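Transcriptional regulator, LacI family protein (PDB 3K9C) probably acts as a DNA-binding transcription factor of the LacI family, its periplasmic-binding-protein-like core resembling that of relatives that sense small molecules. Local coordinates at residues 31-36 / 42-47; 116-121 / 152-157; 224-229 / 233-238. All coordinates share one frame; numbering follows the deposited sequence.

Contact 1 of 3, residues 31-36 / 42-47; sequences EQIYAA and YDVMLS
Tyr-34 OH is gripped by two partners: a water 2.8 Å away links it to the main-chain oxygen Val-44 O, to which that water donates, and the backbone N of Ala-48 of the second subunit also hydrogen-bonds to it. The phenol thus ties the helix to its own strand through the water, and directly to the second subunit. Its ring lies obliquely across Val-44, whose CB is 3.8 Å from Tyr-34 CE2, while Val-44 CG1 sits over one face, displaced toward the rim. Placing CG1 anti to the backbone N (chi1 169°) turns that methyl to the ring and sends CG2 to the isoleucine, where Val-44 CG2 lies 4.2 Å from Ile-33 CG2. Leu-46 crosses the tyrosine at about a right angle; Leu-46 CD1 comes within 3.2 Å of Tyr-34 OH and 3.9 Å of Tyr-34 CE1, a close fit at the phenol end. Helix 24-39 and strand 42-49 are the last two elements of a beta-alpha-beta unit that starts with strand 13-20, the opening unit of the Rossmann-like N-terminal subdomain. The short segments run at 151° to each other, their axes 8.1 Å apart, as expected for a helix packed on a parallel sheet. Nearer the connecting turn, a second water donates to both Tyr-34 O and Tyr-42 O. Replacing Tyr-34 by an alanine would probably open a gap over Val-44 and Leu-46 and leave the first water and Ala-48 N of the second subunit without their hydroxyl partner. Arg-53 of the second subunit makes a cation-pi contact with the same ring, while Ile-33 also packs on Ala-244 of helix 240-255.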
loop_
_atom_site.group_PDB
_atom_site.type_symbol
_atom_site.label_atom_id
_atom_site.label_comp_id
_atom_site.label_asym_id
_atom_site.label_seq_id
_atom_site.Cartn_x
_atom_site.Cartn_y
_atom_site.Cartn_z
ATOM N N GLU B 31 2.118 -6.069 -10.280
ATOM C CA GLU B 31 1.340 -5.581 -11.407
ATOM C C GLU B 31 2.043 -5.885 -12.715
ATOM O O GLU B 31 1.436 -6.410 -13.644
ATOM C CB GLU B 31 1.098 -4.073 -11.304
ATOM C CG GLU B 31 0.439 -3.481 -12.548
ATOM C CD GLU B 31 0.016 -2.035 -12.350
ATOM O OE1 GLU B 31 0.428 -1.419 -11.341
ATOM O OE2 GLU B 31 -0.723 -1.511 -13.209
ATOM N N GLN B 32 3.327 -5.553 -12.784
ATOM C CA GLN B 32 4.092 -5.801 -13.993
ATOM C C GLN B 32 4.332 -7.292 -14.261
ATOM O O GLN B 32 4.374 -7.714 -15.421
ATOM C CB GLN B 32 5.414 -5.023 -13.937
ATOM C CG GLN B 32 5.190 -3.523 -13.871
ATOM C CD GLN B 32 4.360 -3.024 -15.042
ATOM O OE1 GLN B 32 3.626 -2.041 -14.931
ATOM N NE2 GLN B 32 4.486 -3.693 -16.176
ATOM N N ILE B 33 4.480 -8.097 -13.209
ATOM C CA ILE B 33 4.689 -9.531 -13.405
ATOM C C ILE B 33 3.460 -10.136 -14.072
ATOM O O ILE B 33 3.575 -10.952 -14.985
ATOM C CB ILE B 33 4.975 -10.254 -12.071
ATOM C CG1 ILE B 33 6.373 -9.856 -11.575
ATOM C CG2 ILE B 33 4.872 -11.774 -12.257
ATOM C CD1 ILE B 33 6.723 -10.382 -10.196
ATOM N N TYR B 34 2.285 -9.724 -13.610
ATOM C CA TYR B 34 1.028 -10.191 -14.174
ATOM C C TYR B 34 1.025 -9.915 -15.676
ATOM O O TYR B 34 0.686 -10.787 -16.476
ATOM C CB TYR B 34 -0.147 -9.443 -13.551
ATOM C CG TYR B 34 -0.861 -10.145 -12.416
ATOM C CD1 TYR B 34 -0.937 -9.555 -11.160
ATOM C CD2 TYR B 34 -1.541 -11.355 -12.622
ATOM C CE1 TYR B 34 -1.678 -10.134 -10.128
ATOM C CE2 TYR B 34 -2.286 -11.949 -11.595
ATOM C CZ TYR B 34 -2.351 -11.327 -10.351
ATOM O OH TYR B 34 -3.095 -11.864 -9.330
ATOM N N ALA B 35 1.401 -8.693 -16.046
ATOM C CA ALA B 35 1.420 -8.281 -17.445
ATOM C C ALA B 35 2.450 -9.042 -18.272
ATOM O O ALA B 35 2.148 -9.502 -19.376
ATOM C CB ALA B 35 1.663 -6.768 -17.544
ATOM N N ALA B 36 3.665 -9.188 -17.749
ATOM C CA ALA B 36 4.707 -9.917 -18.473
ATOM C C ALA B 36 4.273 -11.377 -18.642
ATOM O O ALA B 36 4.450 -11.981 -19.706
ATOM C CB ALA B 36 6.025 -9.843 -17.714
ATOM N N TYR B 42 1.080 -17.076 -19.623
ATOM C CA TYR B 42 1.071 -17.666 -18.289
ATOM C C TYR B 42 0.157 -16.933 -17.324
ATOM O O TYR B 42 -0.029 -15.721 -17.423
ATOM C CB TYR B 42 2.480 -17.670 -17.705
ATOM C CG TYR B 42 3.316 -18.842 -18.121
ATOM C CD1 TYR B 42 3.511 -19.917 -17.256
ATOM C CD2 TYR B 42 3.919 -18.884 -19.379
ATOM C CE1 TYR B 42 4.290 -21.005 -17.628
ATOM C CE2 TYR B 42 4.698 -19.975 -19.764
ATOM C CZ TYR B 42 4.879 -21.027 -18.880
ATOM O OH TYR B 42 5.666 -22.095 -19.236
ATOM N N ASP B 43 -0.415 -17.679 -16.390
ATOM C CA ASP B 43 -1.256 -17.071 -15.383
ATOM C C ASP B 43 -0.391 -16.944 -14.138
ATOM O O ASP B 43 0.659 -17.574 -14.025
ATOM C CB ASP B 43 -2.485 -17.929 -15.086
ATOM C CG ASP B 43 -3.578 -17.757 -16.120
ATOM O OD1 ASP B 43 -3.897 -16.602 -16.467
ATOM O OD2 ASP B 43 -4.127 -18.776 -16.583
ATOM N N VAL B 44 -0.828 -16.123 -13.200
ATOM C CA VAL B 44 -0.054 -15.938 -11.996
ATOM C C VAL B 44 -0.873 -16.254 -10.774
ATOM O O VAL B 44 -2.043 -15.882 -10.678
ATOM C CB VAL B 44 0.473 -14.490 -11.888
ATOM C CG1 VAL B 44 1.044 -14.245 -10.495
ATOM C CG2 VAL B 44 1.554 -14.253 -12.937
HETATM N N MSE B 45 -0.248 -16.961 -9.844
HETATM C CA MSE B 45 -0.900 -17.287 -8.593
HETATM C C MSE B 45 -0.113 -16.568 -7.498
HETATM O O MSE B 45 1.061 -16.847 -7.288
HETATM C CB MSE B 45 -0.879 -18.793 -8.348
HETATM C CG MSE B 45 -2.005 -19.252 -7.457
HETATM SE SE MSE B 45 -1.438 -20.717 -6.336
HETATM C CE MSE B 45 -1.590 -19.841 -4.606
ATOM N N LEU B 46 -0.758 -15.620 -6.836
ATOM C CA LEU B 46 -0.126 -14.872 -5.761
ATOM C C LEU B 46 -0.339 -15.606 -4.452
ATOM O O LEU B 46 -1.345 -16.287 -4.273
ATOM C CB LEU B 46 -0.772 -13.500 -5.609
ATOM C CG LEU B 46 -0.874 -12.567 -6.803
ATOM C CD1 LEU B 46 -1.800 -11.408 -6.446
ATOM C CD2 LEU B 46 0.506 -12.090 -7.177
ATOM N N SER B 47 0.622 -15.461 -3.550
ATOM C CA SER B 47 0.547 -16.026 -2.210
ATOM C C SER B 47 1.164 -14.896 -1.412
ATOM O O SER B 47 2.346 -14.576 -1.588
ATOM C CB SER B 47 1.387 -17.288 -2.076
ATOM O OG SER B 47 1.222 -17.839 -0.778
HETATM O O HOH W 1 -3.666 -14.561 -9.287
HETATM O O HOH W 2 -0.680 -13.296 -15.611
#

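Contact 2 of 3, residues 116-121 / 152-157; sequences LAVDHL and DRHGLS
Val-118 and His-154 form the tighter half of this small contact, which buries 109 Å² in all. Their side chains slide past each other in opposite directions, with Val-118 CG1 4.2 Å from His-154 ND1. That methyl is held anti to the backbone N (chi1 169°), which directs it to the imidazole; around it the valine also packs on Phe-147, Ala-150 and Met-151, so the apolar footing of the contact continues along helix 140-153. The imidazole is not loose: His-154 ND1 hydrogen-bonds to Ala-150 O in the last turn of helix 140-153, just before it, which limits rotation of the ring. Here two neighbouring helices of the C-terminal subdomain of the periplasmic-binding-protein-like core, 110-123 and 140-153, meet where the second one ends. That end is a Schellman motif, in which Leu-156 N reaches back to Met-151 O and Gly-155 N bonds to Asp-152 O at 3.0 Å, with Gly-155, at positive phi, as the C-prime residue. Ser-157 OG then donates to Asp-152 OD1 at 2.8 Å, coming from above the carboxylate plane, and ties the departing loop to the last turn. The solvent side is looser and polar. Asp-119 approaches the edge of the imidazole, its carboxylate plane turned 52° from the ring, but the spacing modelled there is too short to be trusted. Arg-153 does not touch the aspartate; one water bridges them, accepting from Arg-153 NE at 2.8 Å, in the guanidinium plane, and donating to Asp-119 OD1 at 3.0 Å. The opposite charges thus stay separated, Arg-153 NE lying 5.8 Å from Asp-119 OD1.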
loop_
_atom_site.group_PDB
_atom_site.type_symbol
_atom_site.label_atom_id
_atom_site.label_comp_id
_atom_site.label_asym_id
_atom_site.label_seq_id
_atom_site.Cartn_x
_atom_site.Cartn_y
_atom_site.Cartn_z
ATOM N N LEU B 116 24.450 6.762 -7.358
ATOM C CA LEU B 116 23.792 7.794 -8.173
ATOM C C LEU B 116 23.192 8.859 -7.257
ATOM O O LEU B 116 23.302 10.057 -7.520
ATOM C CB LEU B 116 22.668 7.185 -9.028
ATOM C CG LEU B 116 23.065 6.243 -10.167
ATOM C CD1 LEU B 116 21.812 5.626 -10.775
ATOM C CD2 LEU B 116 23.867 7.011 -11.223
ATOM N N ALA B 117 22.540 8.405 -6.189
ATOM C CA ALA B 117 21.932 9.307 -5.213
ATOM C C ALA B 117 23.012 10.216 -4.626
ATOM O O ALA B 117 22.843 11.429 -4.573
ATOM C CB ALA B 117 21.249 8.493 -4.092
ATOM N N VAL B 118 24.124 9.627 -4.187
ATOM C CA VAL B 118 25.224 10.407 -3.616
ATOM C C VAL B 118 25.851 11.352 -4.638
ATOM O O VAL B 118 26.076 12.520 -4.340
ATOM C CB VAL B 118 26.340 9.503 -3.027
ATOM C CG1 VAL B 118 27.580 10.352 -2.694
ATOM C CG2 VAL B 118 25.839 8.817 -1.753
ATOM N N ASP B 119 26.130 10.854 -5.841
ATOM C CA ASP B 119 26.717 11.711 -6.873
ATOM C C ASP B 119 25.815 12.920 -7.121
ATOM O O ASP B 119 26.287 14.054 -7.219
ATOM C CB ASP B 119 26.912 10.941 -8.180
ATOM C CG ASP B 119 27.972 9.861 -8.071
ATOM O OD1 ASP B 119 28.778 9.901 -7.120
ATOM O OD2 ASP B 119 28.006 8.972 -8.949
ATOM N N HIS B 120 24.511 12.670 -7.212
ATOM C CA HIS B 120 23.542 13.735 -7.434
ATOM C C HIS B 120 23.620 14.792 -6.337
ATOM O O HIS B 120 23.629 15.992 -6.621
ATOM C CB HIS B 120 22.124 13.144 -7.497
ATOM C CG HIS B 120 21.035 14.171 -7.479
ATOM N ND1 HIS B 120 20.891 15.120 -8.466
ATOM C CD2 HIS B 120 20.043 14.398 -6.589
ATOM C CE1 HIS B 120 19.855 15.889 -8.183
ATOM N NE2 HIS B 120 19.323 15.473 -7.048
ATOM N N LEU B 121 23.676 14.346 -5.082
ATOM C CA LEU B 121 23.739 15.265 -3.946
ATOM C C LEU B 121 25.062 16.027 -3.826
ATOM O O LEU B 121 25.070 17.216 -3.520
ATOM C CB LEU B 121 23.454 14.515 -2.641
ATOM C CG LEU B 121 22.010 14.025 -2.487
ATOM C CD1 LEU B 121 21.923 13.060 -1.308
ATOM C CD2 LEU B 121 21.067 15.222 -2.309
ATOM N N ASP B 152 33.147 8.185 0.430
ATOM C CA ASP B 152 34.597 8.130 0.518
ATOM C C ASP B 152 35.240 8.571 -0.798
ATOM O O ASP B 152 36.273 9.242 -0.798
ATOM C CB ASP B 152 35.034 6.708 0.889
ATOM C CG ASP B 152 36.514 6.612 1.225
ATOM O OD1 ASP B 152 37.081 7.583 1.777
ATOM O OD2 ASP B 152 37.102 5.548 0.952
ATOM N N ARG B 153 34.610 8.212 -1.915
ATOM C CA ARG B 153 35.118 8.580 -3.233
ATOM C C ARG B 153 35.111 10.097 -3.412
ATOM O O ARG B 153 35.916 10.640 -4.169
ATOM C CB ARG B 153 34.271 7.939 -4.335
ATOM C CG ARG B 153 35.078 7.124 -5.338
ATOM C CD ARG B 153 34.278 6.813 -6.597
ATOM N NE ARG B 153 33.031 6.104 -6.316
ATOM C CZ ARG B 153 32.957 4.905 -5.745
ATOM N NH1 ARG B 153 34.065 4.262 -5.383
ATOM N NH2 ARG B 153 31.772 4.343 -5.544
ATOM N N HIS B 154 34.194 10.777 -2.728
ATOM C CA HIS B 154 34.107 12.229 -2.818
ATOM C C HIS B 154 34.886 12.929 -1.710
ATOM O O HIS B 154 34.813 14.147 -1.581
ATOM C CB HIS B 154 32.652 12.708 -2.761
ATOM C CG HIS B 154 31.872 12.457 -4.016
ATOM N ND1 HIS B 154 31.304 11.237 -4.311
ATOM C CD2 HIS B 154 31.571 13.272 -5.054
ATOM C CE1 HIS B 154 30.685 11.310 -5.476
ATOM N NE2 HIS B 154 30.832 12.536 -5.948
ATOM N N GLY B 155 35.626 12.161 -0.915
ATOM C CA GLY B 155 36.403 12.744 0.169
ATOM C C GLY B 155 35.538 13.236 1.315
ATOM O O GLY B 155 35.908 14.169 2.034
ATOM N N LEU B 156 34.389 12.592 1.506
ATOM C CA LEU B 156 33.454 12.995 2.550
ATOM C C LEU B 156 33.226 11.963 3.664
ATOM O O LEU B 156 32.227 12.037 4.382
ATOM C CB LEU B 156 32.111 13.363 1.902
ATOM C CG LEU B 156 32.146 14.398 0.764
ATOM C CD1 LEU B 156 30.734 14.632 0.230
ATOM C CD2 LEU B 156 32.744 15.715 1.270
ATOM N N SER B 157 34.141 11.008 3.815
ATOM C CA SER B 157 33.991 9.988 4.848
ATOM C C SER B 157 33.819 10.561 6.257
ATOM O O SER B 157 33.188 9.933 7.103
ATOM C CB SER B 157 35.189 9.031 4.841
ATOM O OG SER B 157 35.148 8.156 3.726
HETATM O O HOH W 3 31.163 8.159 -6.781
#

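Contact 3 of 3, residues 224-229 / 233-238; sequences RLARIP and MTTISQ
Ala-226 and Met-233, here a selenomethionine, are joined by one main-chain hydrogen bond. Met-233 N donates to Ala-226 O at 3.0 Å with an angle of 152° at the hydrogen, and the N-H meets a lone pair in the carbonyl plane. This bond ties the short, weakly bonded helix 224-227 to the chain as it returns toward strand 235-237. The apolar contacts gather round the alanine methyl: Ala-226 CB lies 3.9 Å from Met-233 CB and 4.1 Å from Met-233 SE, the selenium carried there by an extended chi1 and chi2 (-169° and -168°). From the strand, Thr-235 CG2 reaches the same methyl at 4.1 Å. With its OG1 anti to the backbone N, Thr-235 directs its hydroxyl to Asp-194 OD1, a hydrogen bond to the start of helix 194-206. The selenomethionine side chain continues the packing onto Ala-197 and Leu-201 of that helix, while Met-233 O is taken by Arg-272 NH1. Met-233 N, Met-233 O and Ala-226 O are thus all paired, and on the Ala-226 side the packing rests mostly on one small methyl, so that the one directional interaction between the two segments is the backbone bond.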
loop_
_atom_site.group_PDB
_atom_site.type_symbol
_atom_site.label_atom_id
_atom_site.label_comp_id
_atom_site.label_asym_id
_atom_site.label_seq_id
_atom_site.Cartn_x
_atom_site.Cartn_y
_atom_site.Cartn_z
ATOM N N ARG B 224 4.757 4.332 -6.230
ATOM C CA ARG B 224 3.634 5.264 -6.303
ATOM C C ARG B 224 3.739 6.403 -5.298
ATOM O O ARG B 224 3.239 7.501 -5.534
ATOM C CB ARG B 224 2.301 4.529 -6.091
ATOM C CG ARG B 224 2.076 3.998 -4.678
ATOM C CD ARG B 224 0.668 3.423 -4.516
ATOM N NE ARG B 224 -0.370 4.435 -4.706
ATOM C CZ ARG B 224 -0.690 5.361 -3.810
ATOM N NH1 ARG B 224 -0.055 5.407 -2.644
ATOM N NH2 ARG B 224 -1.637 6.252 -4.085
ATOM N N LEU B 225 4.395 6.143 -4.176
ATOM C CA LEU B 225 4.552 7.155 -3.139
ATOM C C LEU B 225 5.316 8.361 -3.674
ATOM O O LEU B 225 4.945 9.499 -3.422
ATOM C CB LEU B 225 5.319 6.562 -1.951
ATOM C CG LEU B 225 4.753 5.296 -1.302
ATOM C CD1 LEU B 225 5.753 4.733 -0.315
ATOM C CD2 LEU B 225 3.439 5.625 -0.615
ATOM N N ALA B 226 6.380 8.095 -4.424
ATOM C CA ALA B 226 7.237 9.143 -4.970
ATOM C C ALA B 226 6.622 10.027 -6.050
ATOM O O ALA B 226 6.971 11.211 -6.165
ATOM C CB ALA B 226 8.523 8.516 -5.502
ATOM N N ARG B 227 5.710 9.468 -6.838
ATOM C CA ARG B 227 5.109 10.234 -7.918
ATOM C C ARG B 227 3.878 11.043 -7.504
ATOM O O ARG B 227 3.410 11.891 -8.266
ATOM C CB ARG B 227 4.760 9.302 -9.079
ATOM C CG ARG B 227 3.483 8.513 -8.877
ATOM C CD ARG B 227 3.366 7.365 -9.873
ATOM N NE ARG B 227 4.343 6.318 -9.578
ATOM C CZ ARG B 227 4.241 5.064 -10.000
ATOM N NH1 ARG B 227 3.200 4.704 -10.740
ATOM N NH2 ARG B 227 5.166 4.169 -9.671
ATOM N N ILE B 228 3.357 10.789 -6.307
ATOM C CA ILE B 228 2.195 11.528 -5.834
ATOM C C ILE B 228 2.455 13.009 -6.061
ATOM O O ILE B 228 3.468 13.539 -5.622
ATOM C CB ILE B 228 1.929 11.284 -4.330
ATOM C CG1 ILE B 228 1.548 9.819 -4.106
ATOM C CG2 ILE B 228 0.813 12.196 -3.849
ATOM C CD1 ILE B 228 1.416 9.427 -2.646
ATOM N N PRO B 229 1.535 13.693 -6.760
ATOM C CA PRO B 229 1.595 15.115 -7.093
ATOM C C PRO B 229 2.119 16.089 -6.043
ATOM O O PRO B 229 2.876 16.996 -6.383
ATOM C CB PRO B 229 0.162 15.422 -7.504
ATOM C CG PRO B 229 -0.220 14.188 -8.217
ATOM C CD PRO B 229 0.294 13.099 -7.292
HETATM N N MSE B 233 8.838 13.211 -4.905
HETATM C CA MSE B 233 10.079 12.712 -4.334
HETATM C C MSE B 233 11.166 12.281 -5.322
HETATM O O MSE B 233 10.928 11.472 -6.224
HETATM C CB MSE B 233 9.732 11.540 -3.419
HETATM C CG MSE B 233 10.838 11.040 -2.532
HETATM SE SE MSE B 233 10.186 9.375 -1.819
HETATM C CE MSE B 233 9.017 10.125 -0.475
ATOM N N THR B 234 12.357 12.849 -5.151
ATOM C CA THR B 234 13.507 12.486 -5.974
ATOM C C THR B 234 13.817 11.080 -5.472
ATOM O O THR B 234 13.863 10.847 -4.256
ATOM C CB THR B 234 14.712 13.424 -5.708
ATOM O OG1 THR B 234 14.405 14.732 -6.195
ATOM C CG2 THR B 234 15.972 12.908 -6.392
ATOM N N THR B 235 14.024 10.147 -6.393
ATOM C CA THR B 235 14.254 8.761 -6.011
ATOM C C THR B 235 15.077 8.004 -7.047
ATOM O O THR B 235 15.419 8.542 -8.096
ATOM C CB THR B 235 12.894 8.041 -5.836
ATOM O OG1 THR B 235 13.091 6.753 -5.255
ATOM C CG2 THR B 235 12.208 7.875 -7.184
ATOM N N ILE B 236 15.381 6.750 -6.741
ATOM C CA ILE B 236 16.148 5.895 -7.631
ATOM C C ILE B 236 15.265 4.770 -8.147
ATOM O O ILE B 236 14.757 3.960 -7.363
ATOM C CB ILE B 236 17.356 5.288 -6.899
ATOM C CG1 ILE B 236 18.331 6.403 -6.531
ATOM C CG2 ILE B 236 18.028 4.250 -7.770
ATOM C CD1 ILE B 236 19.363 5.971 -5.563
ATOM N N SER B 237 15.077 4.722 -9.462
ATOM C CA SER B 237 14.244 3.688 -10.061
ATOM C C SER B 237 14.977 2.383 -10.271
ATOM O O SER B 237 16.167 2.365 -10.581
ATOM C CB SER B 237 13.685 4.149 -11.407
ATOM O OG SER B 237 13.115 3.055 -12.109
ATOM N N GLN B 238 14.245 1.288 -10.099
ATOM C CA GLN B 238 14.784 -0.045 -10.300
ATOM C C GLN B 238 14.153 -0.598 -11.566
ATOM O O GLN B 238 14.396 -1.741 -11.953
ATOM C CB GLN B 238 14.422 -0.945 -9.128
ATOM C CG GLN B 238 14.947 -0.478 -7.798
ATOM C CD GLN B 238 15.178 -1.642 -6.860
ATOM O OE1 GLN B 238 15.958 -2.547 -7.161
ATOM N NE2 GLN B 238 14.501 -1.628 -5.720
#

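Overall arrangement
From the N terminus, contact 1 comes first, closing the short turn between helix 24-39 and strand 42-49 at the dimer-facing edge of the N-terminal subdomain. Contact 2 spans 30 intervening residues, including strand 129-133, and joins two helices of the other subdomain. Contact 3 then closes a three-residue connection into strand 235-237, which is hydrogen-bonded to strand 262-270. The three follow in series, with none nested or crossing. Contacts 1 and 2 lie on opposite sides of the chain's centre, their centres 38 Å apart. Contacts 2 and 3 touch, Ala-117 CB packing 3.5 Å from Ile-236 CD1, whereas contacts 1 and 3 reach the same mixed sheet and both meet the second subunit.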